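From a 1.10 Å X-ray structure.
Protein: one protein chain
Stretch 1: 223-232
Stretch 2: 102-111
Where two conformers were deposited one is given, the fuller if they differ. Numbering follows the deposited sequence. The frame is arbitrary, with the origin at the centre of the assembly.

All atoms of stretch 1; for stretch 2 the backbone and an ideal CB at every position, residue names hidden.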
# COMPACT_ATOMS: atom_id res chain seq x y z
N ARG A 223 18.83 4.38 -2.13
CA ARG A 223 18.33 3.81 -3.38
C ARG A 223 18.02 4.91 -4.39
O ARG A 223 16.86 5.16 -4.73
CB ARG A 223 17.12 2.90 -3.15
CG ARG A 223 16.90 1.92 -4.29
CD ARG A 223 15.74 0.97 -4.04
NE ARG A 223 15.93 0.17 -2.84
CZ ARG A 223 16.33 -1.10 -2.83
NH1 ARG A 223 16.94 -1.61 -3.90
NH2 ARG A 223 16.25 -1.82 -1.72
N GLU A 224 19.07 5.61 -4.81
CA GLU A 224 18.94 6.73 -5.74
C GLU A 224 17.93 7.76 -5.22
O GLU A 224 17.27 8.44 -6.00
CB GLU A 224 18.55 6.23 -7.13
CG GLU A 224 19.58 5.29 -7.74
CD GLU A 224 19.16 4.71 -9.08
OE1 GLU A 224 18.12 5.13 -9.62
OE2 GLU A 224 19.91 3.87 -9.62
N ILE A 225 17.96 7.98 -3.91
CA ILE A 225 17.16 9.04 -3.29
C ILE A 225 18.03 10.26 -2.95
O ILE A 225 17.70 11.39 -3.30
CB ILE A 225 16.43 8.51 -2.03
CG1 ILE A 225 15.49 7.35 -2.39
CG2 ILE A 225 15.67 9.63 -1.34
CD1 ILE A 225 14.49 7.68 -3.48
N ASN A 226 19.16 10.02 -2.27
CA ASN A 226 20.20 11.03 -2.10
C ASN A 226 19.67 12.30 -1.43
O ASN A 226 19.96 13.43 -1.84
CB ASN A 226 20.88 11.28 -3.44
CG ASN A 226 21.60 10.05 -3.96
OD1 ASN A 226 22.14 9.27 -3.17
ND2 ASN A 226 21.46 9.78 -5.25
N TRP A 227 19.01 12.08 -0.29
CA TRP A 227 18.70 13.16 0.64
C TRP A 227 19.82 13.42 1.61
O TRP A 227 20.05 14.56 2.02
CB TRP A 227 17.44 12.81 1.42
CG TRP A 227 16.20 12.73 0.59
CD1 TRP A 227 16.03 13.12 -0.74
CD2 TRP A 227 14.89 12.26 1.03
NE1 TRP A 227 14.73 12.94 -1.13
CE2 TRP A 227 14.02 12.35 -0.14
CE3 TRP A 227 14.43 11.64 2.17
CZ2 TRP A 227 12.71 11.91 -0.10
CZ3 TRP A 227 13.11 11.21 2.20
CH2 TRP A 227 12.27 11.33 1.09
N HIS A 228 20.52 12.36 2.02
CA HIS A 228 21.51 12.46 3.09
C HIS A 228 22.66 13.41 2.86
O HIS A 228 23.21 13.92 3.83
CB HIS A 228 22.03 11.07 3.45
CG HIS A 228 22.75 10.37 2.32
ND1 HIS A 228 22.09 9.68 1.36
CD2 HIS A 228 24.10 10.25 2.04
CE1 HIS A 228 22.98 9.22 0.47
NE2 HIS A 228 24.21 9.56 0.88
N PRO A 229 23.00 13.75 1.59
CA PRO A 229 24.08 14.73 1.43
C PRO A 229 23.68 16.14 1.84
O PRO A 229 24.55 16.98 2.07
CB PRO A 229 24.39 14.67 -0.07
CG PRO A 229 23.93 13.32 -0.49
CD PRO A 229 22.70 13.07 0.32
N PHE A 230 22.38 16.39 1.99
CA PHE A 230 21.89 17.73 2.28
C PHE A 230 21.06 17.81 3.56
O PHE A 230 20.86 18.91 4.09
CB PHE A 230 21.10 18.28 1.10
CG PHE A 230 21.90 18.39 -0.17
CD1 PHE A 230 22.84 19.38 -0.32
CD2 PHE A 230 21.80 17.41 -1.14
CE1 PHE A 230 23.66 19.43 -1.43
CE2 PHE A 230 22.59 17.46 -2.28
CZ PHE A 230 23.53 18.47 -2.41
N ASP A 231 20.49 16.68 3.99
CA ASP A 231 19.72 16.63 5.23
C ASP A 231 20.28 15.53 6.13
O ASP A 231 20.11 14.34 5.84
CB ASP A 231 18.23 16.40 4.95
CG ASP A 231 17.38 16.49 6.20
OD1 ASP A 231 17.94 16.34 7.30
OD2 ASP A 231 16.14 16.64 6.07
N PRO A 232 21.02 15.91 7.18
CA PRO A 232 21.75 14.91 7.96
C PRO A 232 20.85 13.98 8.77
O PRO A 232 21.34 12.97 9.27
CB PRO A 232 22.62 15.75 8.90
CG PRO A 232 21.98 17.09 8.94
CD PRO A 232 21.35 17.29 7.59
N UNK A 102 16.95 16.17 -12.13
CA UNK A 102 17.92 15.22 -11.57
C UNK A 102 17.89 15.14 -10.05
O UNK A 102 16.87 15.44 -9.41
CB UNK A 102 19.33 15.60 -12.02
N UNK A 103 18.99 14.67 -9.48
CA UNK A 103 19.09 14.48 -8.04
C UNK A 103 18.94 15.80 -7.30
O UNK A 103 19.34 16.84 -7.79
CB UNK A 103 20.42 13.82 -7.68
N UNK A 104 18.52 15.73 -6.03
CA UNK A 104 18.47 16.94 -5.21
C UNK A 104 19.83 17.64 -5.16
O UNK A 104 20.87 16.97 -5.05
CB UNK A 104 18.01 16.60 -3.79
N UNK A 105 19.82 18.97 -5.22
CA UNK A 105 21.05 19.76 -5.26
C UNK A 105 21.27 20.59 -4.01
O UNK A 105 22.21 21.38 -3.95
CB UNK A 105 21.03 20.68 -6.48
N UNK A 106 20.30 20.56 -3.10
CA UNK A 106 20.31 21.48 -1.97
C UNK A 106 19.42 20.94 -0.88
O UNK A 106 18.56 20.08 -1.12
CB UNK A 106 19.86 22.88 -2.39
N UNK A 107 19.52 21.56 0.30
CA UNK A 107 18.57 21.32 1.38
C UNK A 107 17.13 21.62 0.96
O UNK A 107 16.22 20.87 1.29
CB UNK A 107 18.94 22.17 2.60
N UNK A 108 16.94 22.70 0.20
CA UNK A 108 15.60 23.04 -0.27
C UNK A 108 15.05 21.98 -1.22
O UNK A 108 13.88 21.61 -1.12
CB UNK A 108 15.61 24.40 -0.96
N UNK A 109 15.90 21.41 -2.08
CA UNK A 109 15.43 20.32 -2.95
C UNK A 109 14.99 19.11 -2.12
O UNK A 109 14.00 18.45 -2.45
CB UNK A 109 16.53 19.91 -3.93
N UNK A 110 15.74 18.79 -1.07
CA UNK A 110 15.38 17.65 -0.21
C UNK A 110 14.08 17.91 0.56
O UNK A 110 13.19 17.06 0.59
CB UNK A 110 16.51 17.35 0.77
N UNK A 111 13.93 19.12 1.08
CA UNK A 111 12.67 19.53 1.69
C UNK A 111 11.50 19.39 0.72
O UNK A 111 10.42 18.94 1.08
CB UNK A 111 12.77 20.98 2.18

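Position 102 lies out of reach of stretch 1. An ideal CB would meet nothing there, so many residues would fit. The deposited residue is G102.

Position 103 points its CB toward stretch 1. The ideal CB lies 4.8 Å from N226 ND2, an amide donor, and the backbone carbonyl of E224 lies beyond. A long, flexible side chain suits, either polar with an acceptor or thioether. The residue is M103. Its chi angles m, m, t bring SD to 3.4 Å from N226 ND2, a weak hydrogen bond with sulfur as acceptor. The methyl CE packs 3.7 Å from E224 O.

Position 104 also points toward stretch 1. Its ideal CB is 4.2 Å from N226 O. Phi/psi of -56/140 allow proline, and a compact apolar side chain would suit the indole. The residue is P104. Its CG sits 4.2 Å from W227 CD1, at the edge of the ring. Its carbonyl faces F230, with P104 O 3.3 Å from F230 CE2. Water 1 links the backbones by donating to P104 O (2.7 Å) and N226 O (2.8 Å).

Position 105 points away, so polar residues are easily accommodated. It is Q105, whose backbone does the packing: Q105 C lies 3.5 Å from F230 CZ, over one face of the ring.

Position 106 points away and directly precedes a helix. Serine, threonine, aspartate or asparagine could cap it. The residue is S106, and its OG accepts from the backbone N of position 109 at 2.9 Å. S106 CA lies over the same face of F230.

Position 107 points sideways, with its ideal CB 4.1 Å from F230 O. A small residue fits easily. It is A107, whose N lies 3.7 Å from F230 CB.

Position 108 points away, so many polar or charged residues would suit. E108 fills it and forms a salt bridge along the helix with position 111.

Position 109 points toward stretch 1 but finds nothing within 5.5 Å of its ideal CB. An acceptor could serve the local turn. D109 OD2 accepts from Q105 N at 2.9 Å.

Position 110 points toward stretch 1, between W227 CD1, D231 CB and F230 CB, all within 4.7 Å of the ideal CB. A medium apolar side chain suits, perhaps branched. The residue is V110. CG1 lies over the indole, 3.7 Å from W227 CG, in a CH-pi contact. CG2 packs 3.9 Å from F230 CB.

Position 111 points away, so a long polar residue fits. It is R111, with E108 OE2 3.2 Å from R111 NH1.

Stretch 2, residues 102-111: GMPQSAEDVR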
# COMPACT_ATOMS: atom_id res chain seq x y z
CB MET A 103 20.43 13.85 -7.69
CG MET A 103 20.58 12.43 -8.23
SD MET A 103 19.41 11.31 -7.45
CE MET A 103 19.64 9.83 -8.44
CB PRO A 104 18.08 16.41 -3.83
CG PRO A 104 17.29 15.17 -4.13
CD PRO A 104 17.95 14.57 -5.33
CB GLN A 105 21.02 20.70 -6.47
CG GLN A 105 20.97 19.96 -7.78
CD GLN A 105 20.98 20.88 -8.99
OE1 GLN A 105 20.83 22.09 -8.87
NE2 GLN A 105 21.05 20.28 -10.16
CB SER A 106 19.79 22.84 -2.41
OG SER A 106 18.42 22.77 -2.76
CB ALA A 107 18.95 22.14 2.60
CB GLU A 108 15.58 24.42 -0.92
CG GLU A 108 15.29 25.55 0.07
CD GLU A 108 13.88 25.47 0.65
OE1 GLU A 108 12.91 25.50 -0.13
OE2 GLU A 108 13.74 25.49 1.90
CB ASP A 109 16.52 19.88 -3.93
CG ASP A 109 16.64 20.77 -5.16
OD1 ASP A 109 15.92 21.79 -5.27
OD2 ASP A 109 17.51 20.45 -6.00
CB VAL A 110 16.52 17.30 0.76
CG1 VAL A 110 16.06 16.27 1.77
CG2 VAL A 110 17.73 16.79 -0.02
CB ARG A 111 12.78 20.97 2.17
CG ARG A 111 11.54 21.46 2.88
CD ARG A 111 11.62 22.95 3.14
NE ARG A 111 10.33 23.48 3.53
CZ ARG A 111 10.07 24.77 3.70
NH1 ARG A 111 11.02 25.67 3.48
NH2 ARG A 111 8.87 25.17 4.08
O HOH W 1 21.36 14.44 -4.10
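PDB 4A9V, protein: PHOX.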